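Side-chain contacts in possible glutathione S-transferase (Rhodopseudomonas palustris, PDB 3M8N), which probably conjugates glutathione to electrophilic substrates as a glutathione S-transferase: residues Val34-Gly39 with Gly53-Leu58; Lys17-Leu22 with Ala27-Val32. One frame throughout, in Å; residues are numbered along the deposited sequence.

Both contacts lie in the thioredoxin-like N-terminal domain, and both reach its mixed four-stranded sheet. Interaction 2 packs helix 13-24 against the outer strand 29-33, within one beta-alpha-beta unit. Interaction 1 joins the loop that follows that same strand to the turn leading into strand 57-59. Each is partly buried. Interaction 2 is the larger, with 237 Å² against 131 Å², and its chemistry is mixed: a leucine on a tyrosine ring, a backbone hydrogen bond and a bridging water. Interaction 1 is aliphatic packing, chiefly between methyl groups. The two meet where P56 CG of interaction 1 packs on V18 CG2 of interaction 2, 3.8 Å apart.

Interaction 1: residues Val34-Gly39 with Gly53-Leu58; sequences VDILRG and GQVPLL
V55 meets both V34 and I36 mainly through one methyl group, CG2. V34 brings CG1 to within 3.6 Å of V55 CG2. I36 brings the end of its longer branch, CD1, to 3.5 Å from V55 CG2. I36 CD1 also lies 3.9 Å from V55 CB, so it packs alongside the base of that side chain. V55 CG1 stands anti to the backbone N (chi1 -178°), which puts CG2 beside that nitrogen and turns it toward both V34 and I36. The side chains of I36 and V55 run past each other in opposite directions. V34 is buried; I36 and V55 are partly exposed. The I36 end of the loop is shaped by an Asx turn, in which L37 N donates to D35 OD1 at 3.1 Å from above the carboxylate plane. In 53-58, V55 precedes the cis peptide bond to P56, a cis-proline site characteristic of the thioredoxin fold. S41 touches both I36 and V55, and V55 also packs on S15 of helix 13-24. The contact thus ties the loop between strand 29-33 and helix 44-47 to the turn entering strand 57-59.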
loop_
_atom_site.group_PDB
_atom_site.type_symbol
_atom_site.label_atom_id
_atom_site.label_comp_id
_atom_site.label_asym_id
_atom_site.label_seq_id
_atom_site.Cartn_x
_atom_site.Cartn_y
_atom_site.Cartn_z
ATOM N N VAL A 34 -21.445 2.690 7.082
ATOM C CA VAL A 34 -20.934 1.826 8.137
ATOM C C VAL A 34 -20.155 2.704 9.076
ATOM O O VAL A 34 -19.122 3.185 8.697
ATOM C CB VAL A 34 -19.975 0.684 7.632
ATOM C CG1 VAL A 34 -19.472 -0.156 8.824
ATOM C CG2 VAL A 34 -20.656 -0.241 6.647
ATOM N N ASP A 35 -20.624 2.901 10.306
ATOM C CA ASP A 35 -19.897 3.729 11.259
ATOM C C ASP A 35 -18.895 3.017 12.219
ATOM O O ASP A 35 -19.269 2.511 13.275
ATOM C CB ASP A 35 -20.865 4.617 12.038
ATOM C CG ASP A 35 -20.154 5.635 12.862
ATOM O OD1 ASP A 35 -18.912 5.686 12.813
ATOM O OD2 ASP A 35 -20.830 6.374 13.574
ATOM N N ILE A 36 -17.615 3.061 11.856
ATOM C CA ILE A 36 -16.514 2.449 12.614
ATOM C C ILE A 36 -16.567 2.754 14.102
ATOM O O ILE A 36 -16.323 1.882 14.934
ATOM C CB ILE A 36 -15.137 2.889 12.015
ATOM C CG1 ILE A 36 -14.941 2.191 10.674
ATOM C CG2 ILE A 36 -13.985 2.604 12.919
ATOM C CD1 ILE A 36 -15.944 1.084 10.391
ATOM N N LEU A 37 -16.904 3.996 14.396
ATOM C CA LEU A 37 -16.876 4.516 15.736
ATOM C C LEU A 37 -18.002 3.981 16.561
ATOM O O LEU A 37 -17.933 4.037 17.747
ATOM C CB LEU A 37 -16.910 6.044 15.742
ATOM C CG LEU A 37 -15.773 6.798 15.068
ATOM C CD1 LEU A 37 -16.109 8.259 15.128
ATOM C CD2 LEU A 37 -14.432 6.511 15.728
ATOM N N ARG A 38 -19.030 3.446 15.942
ATOM C CA ARG A 38 -20.053 2.765 16.697
ATOM C C ARG A 38 -19.992 1.215 16.598
ATOM O O ARG A 38 -20.991 0.506 16.829
ATOM C CB ARG A 38 -21.407 3.312 16.284
ATOM C CG ARG A 38 -21.493 4.773 16.451
ATOM C CD ARG A 38 -22.569 5.289 15.502
ATOM N NE ARG A 38 -23.857 5.449 16.172
ATOM C CZ ARG A 38 -24.285 6.584 16.740
ATOM N NH1 ARG A 38 -23.530 7.703 16.721
ATOM N NH2 ARG A 38 -25.481 6.587 17.346
ATOM N N GLY A 39 -18.813 0.710 16.239
ATOM C CA GLY A 39 -18.521 -0.721 16.178
ATOM C C GLY A 39 -19.219 -1.472 15.078
ATOM O O GLY A 39 -19.293 -2.679 15.122
ATOM N N GLY A 53 -13.118 -6.557 9.522
ATOM C CA GLY A 53 -13.821 -5.344 9.881
ATOM C C GLY A 53 -13.507 -4.124 9.024
ATOM O O GLY A 53 -13.755 -2.999 9.437
ATOM N N GLN A 54 -12.980 -4.338 7.824
ATOM C CA GLN A 54 -12.494 -3.242 6.999
ATOM C C GLN A 54 -13.614 -2.478 6.249
ATOM O O GLN A 54 -14.437 -3.056 5.584
ATOM C CB GLN A 54 -11.477 -3.795 6.013
ATOM C CG GLN A 54 -10.302 -4.493 6.634
ATOM C CD GLN A 54 -8.992 -4.154 5.947
ATOM O OE1 GLN A 54 -8.443 -3.037 6.126
ATOM N NE2 GLN A 54 -8.448 -5.113 5.190
ATOM N N VAL A 55 -13.604 -1.168 6.386
ATOM C CA VAL A 55 -14.386 -0.221 5.587
ATOM C C VAL A 55 -13.349 0.747 4.930
ATOM O O VAL A 55 -12.484 1.219 5.629
ATOM C CB VAL A 55 -15.360 0.523 6.556
ATOM C CG1 VAL A 55 -16.224 1.471 5.870
ATOM C CG2 VAL A 55 -16.221 -0.484 7.266
ATOM N N PRO A 56 -13.419 1.038 3.599
ATOM C CA PRO A 56 -14.439 0.685 2.634
ATOM C C PRO A 56 -14.340 -0.772 2.157
ATOM O O PRO A 56 -13.294 -1.398 2.285
ATOM C CB PRO A 56 -14.190 1.681 1.501
ATOM C CG PRO A 56 -12.694 1.860 1.493
ATOM C CD PRO A 56 -12.303 1.763 2.947
ATOM N N LEU A 57 -15.452 -1.282 1.645
ATOM C CA LEU A 57 -15.523 -2.575 1.020
ATOM C C LEU A 57 -16.325 -2.422 -0.228
ATOM O O LEU A 57 -17.391 -1.823 -0.214
ATOM C CB LEU A 57 -16.227 -3.544 1.943
ATOM C CG LEU A 57 -15.946 -5.040 1.870
ATOM C CD1 LEU A 57 -14.504 -5.349 2.145
ATOM C CD2 LEU A 57 -16.798 -5.679 2.924
ATOM N N LEU A 58 -15.793 -2.953 -1.324
ATOM C CA LEU A 58 -16.480 -2.926 -2.589
ATOM C C LEU A 58 -16.976 -4.298 -2.966
ATOM O O LEU A 58 -16.198 -5.152 -3.261
ATOM C CB LEU A 58 -15.533 -2.458 -3.691
ATOM C CG LEU A 58 -16.090 -2.188 -5.069
ATOM C CD1 LEU A 58 -16.906 -0.999 -4.939
ATOM C CD2 LEU A 58 -14.972 -1.988 -6.093
#

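Interaction 2: residues Lys17-Leu22 with Ala27-Val32; sequences KVRLAL and APYRAV
L22 lies against the ring of Y29 and reaches A27 with its other branch. Starting at the base, L22 CB stands on the same side of the ring as L22 CD1, out beyond the CD2-CE2 bond, 3.7 Å from Y29 CE2. With CG anti to the carbonyl carbon (chi1 -66°), CD1 and CD2 part toward Y29 and A27. L22 CD1 sits over the centre of one ring face, 3.7 Å from the Y29 centroid and 7° off the normal, a CH-pi contact. L22 CD2 turns to the methyl of A27, with 3.8 Å between L22 CD2 and A27 CB. The backbones are joined here too: A27 N donates to L22 O at 2.8 Å, with a nearly straight N-H...O angle of 166°. At the far end of the ring, Y29 OH lies 3.6 Å from R19 CG. A water joins Y29 OH to R19 O, donating to the carbonyl at 2.8 Å. An alanine in place of Y29 is likely to leave L22 CD1 without its ring face and this water without its hydroxyl partner. L22 also touches L76 of helix 69-77. Helix 13-24 and strand 29-33 belong to the beta-alpha-beta unit that opens the thioredoxin-like domain of glutathione S-transferases.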
loop_
_atom_site.group_PDB
_atom_site.type_symbol
_atom_site.label_atom_id
_atom_site.label_comp_id
_atom_site.label_asym_id
_atom_site.label_seq_id
_atom_site.Cartn_x
_atom_site.Cartn_y
_atom_site.Cartn_z
ATOM N N LYS A 17 -11.460 8.419 -0.375
ATOM C CA LYS A 17 -10.686 8.093 -1.596
ATOM C C LYS A 17 -11.508 7.360 -2.668
ATOM O O LYS A 17 -11.483 7.724 -3.832
ATOM C CB LYS A 17 -9.446 7.261 -1.265
ATOM C CG LYS A 17 -8.363 8.016 -0.638
ATOM C CD LYS A 17 -7.739 7.220 0.478
ATOM C CE LYS A 17 -6.906 6.230 -0.048
ATOM N NZ LYS A 17 -5.819 6.115 0.962
ATOM N N VAL A 18 -12.219 6.321 -2.259
ATOM C CA VAL A 18 -12.960 5.512 -3.153
ATOM C C VAL A 18 -14.171 6.261 -3.668
ATOM O O VAL A 18 -14.465 6.204 -4.835
ATOM C CB VAL A 18 -13.418 4.253 -2.496
ATOM C CG1 VAL A 18 -14.168 3.529 -3.484
ATOM C CG2 VAL A 18 -12.216 3.403 -1.981
ATOM N N ARG A 19 -14.884 6.957 -2.808
ATOM C CA ARG A 19 -15.950 7.857 -3.293
ATOM C C ARG A 19 -15.482 8.912 -4.298
ATOM O O ARG A 19 -16.176 9.221 -5.213
ATOM C CB ARG A 19 -16.560 8.576 -2.142
ATOM C CG ARG A 19 -17.551 7.804 -1.243
ATOM C CD ARG A 19 -18.200 8.877 -0.322
ATOM N NE ARG A 19 -17.766 8.536 0.981
ATOM C CZ ARG A 19 -17.100 9.218 1.874
ATOM N NH1 ARG A 19 -16.812 10.483 1.779
ATOM N NH2 ARG A 19 -16.778 8.527 2.940
ATOM N N LEU A 20 -14.305 9.461 -4.120
ATOM C CA LEU A 20 -13.761 10.476 -4.985
ATOM C C LEU A 20 -13.498 9.881 -6.357
ATOM O O LEU A 20 -13.923 10.456 -7.374
ATOM C CB LEU A 20 -12.473 11.051 -4.409
ATOM C CG LEU A 20 -11.778 12.163 -5.182
ATOM C CD1 LEU A 20 -12.803 13.285 -5.511
ATOM C CD2 LEU A 20 -10.603 12.689 -4.429
ATOM N N ALA A 21 -12.824 8.721 -6.391
ATOM C CA ALA A 21 -12.618 7.971 -7.633
ATOM C C ALA A 21 -13.928 7.675 -8.347
ATOM O O ALA A 21 -14.022 7.920 -9.515
ATOM C CB ALA A 21 -11.830 6.679 -7.365
ATOM N N LEU A 22 -14.934 7.191 -7.641
ATOM C CA LEU A 22 -16.223 6.938 -8.217
ATOM C C LEU A 22 -16.911 8.200 -8.798
ATOM O O LEU A 22 -17.546 8.103 -9.846
ATOM C CB LEU A 22 -17.137 6.234 -7.230
ATOM C CG LEU A 22 -16.686 4.801 -6.858
ATOM C CD1 LEU A 22 -17.352 4.224 -5.673
ATOM C CD2 LEU A 22 -16.865 3.880 -8.034
ATOM N N ALA A 27 -18.982 6.962 -11.937
ATOM C CA ALA A 27 -19.446 5.590 -11.884
ATOM C C ALA A 27 -20.647 5.485 -10.971
ATOM O O ALA A 27 -20.608 5.968 -9.849
ATOM C CB ALA A 27 -18.329 4.720 -11.409
ATOM N N PRO A 28 -21.735 4.847 -11.443
ATOM C CA PRO A 28 -22.928 4.631 -10.643
ATOM C C PRO A 28 -22.786 3.525 -9.567
ATOM O O PRO A 28 -22.342 2.396 -9.853
ATOM C CB PRO A 28 -23.954 4.237 -11.699
ATOM C CG PRO A 28 -23.159 3.622 -12.756
ATOM C CD PRO A 28 -21.874 4.289 -12.797
ATOM N N TYR A 29 -23.172 3.826 -8.342
ATOM C CA TYR A 29 -22.991 2.875 -7.297
ATOM C C TYR A 29 -23.938 3.208 -6.189
ATOM O O TYR A 29 -24.495 4.291 -6.150
ATOM C CB TYR A 29 -21.533 2.891 -6.768
ATOM C CG TYR A 29 -21.178 4.074 -5.901
ATOM C CD1 TYR A 29 -21.157 3.979 -4.492
ATOM C CD2 TYR A 29 -20.850 5.309 -6.478
ATOM C CE1 TYR A 29 -20.834 5.091 -3.706
ATOM C CE2 TYR A 29 -20.527 6.389 -5.710
ATOM C CZ TYR A 29 -20.528 6.291 -4.341
ATOM O OH TYR A 29 -20.164 7.392 -3.659
ATOM N N ARG A 30 -24.078 2.272 -5.272
ATOM C CA ARG A 30 -24.988 2.384 -4.165
ATOM C C ARG A 30 -24.206 2.295 -2.857
ATOM O O ARG A 30 -23.449 1.353 -2.658
ATOM C CB ARG A 30 -25.952 1.217 -4.248
ATOM C CG ARG A 30 -27.020 1.221 -3.211
ATOM C CD ARG A 30 -27.615 -0.141 -3.128
ATOM N NE ARG A 30 -27.831 -0.529 -1.736
ATOM C CZ ARG A 30 -28.222 -1.750 -1.371
ATOM N NH1 ARG A 30 -28.438 -2.696 -2.311
ATOM N NH2 ARG A 30 -28.405 -2.036 -0.078
ATOM N N ALA A 31 -24.408 3.265 -1.961
ATOM C CA ALA A 31 -23.608 3.409 -0.760
ATOM C C ALA A 31 -24.359 2.770 0.367
ATOM O O ALA A 31 -25.590 2.927 0.456
ATOM C CB ALA A 31 -23.365 4.860 -0.462
ATOM N N VAL A 32 -23.622 2.009 1.181
ATOM C CA VAL A 32 -24.110 1.543 2.458
ATOM C C VAL A 32 -23.215 2.160 3.530
ATOM O O VAL A 32 -22.021 1.954 3.517
ATOM C CB VAL A 32 -24.109 0.017 2.585
ATOM C CG1 VAL A 32 -24.858 -0.400 3.850
ATOM C CG2 VAL A 32 -24.717 -0.625 1.414
HETATM O O HOH W 1 -18.971 9.196 -4.946
#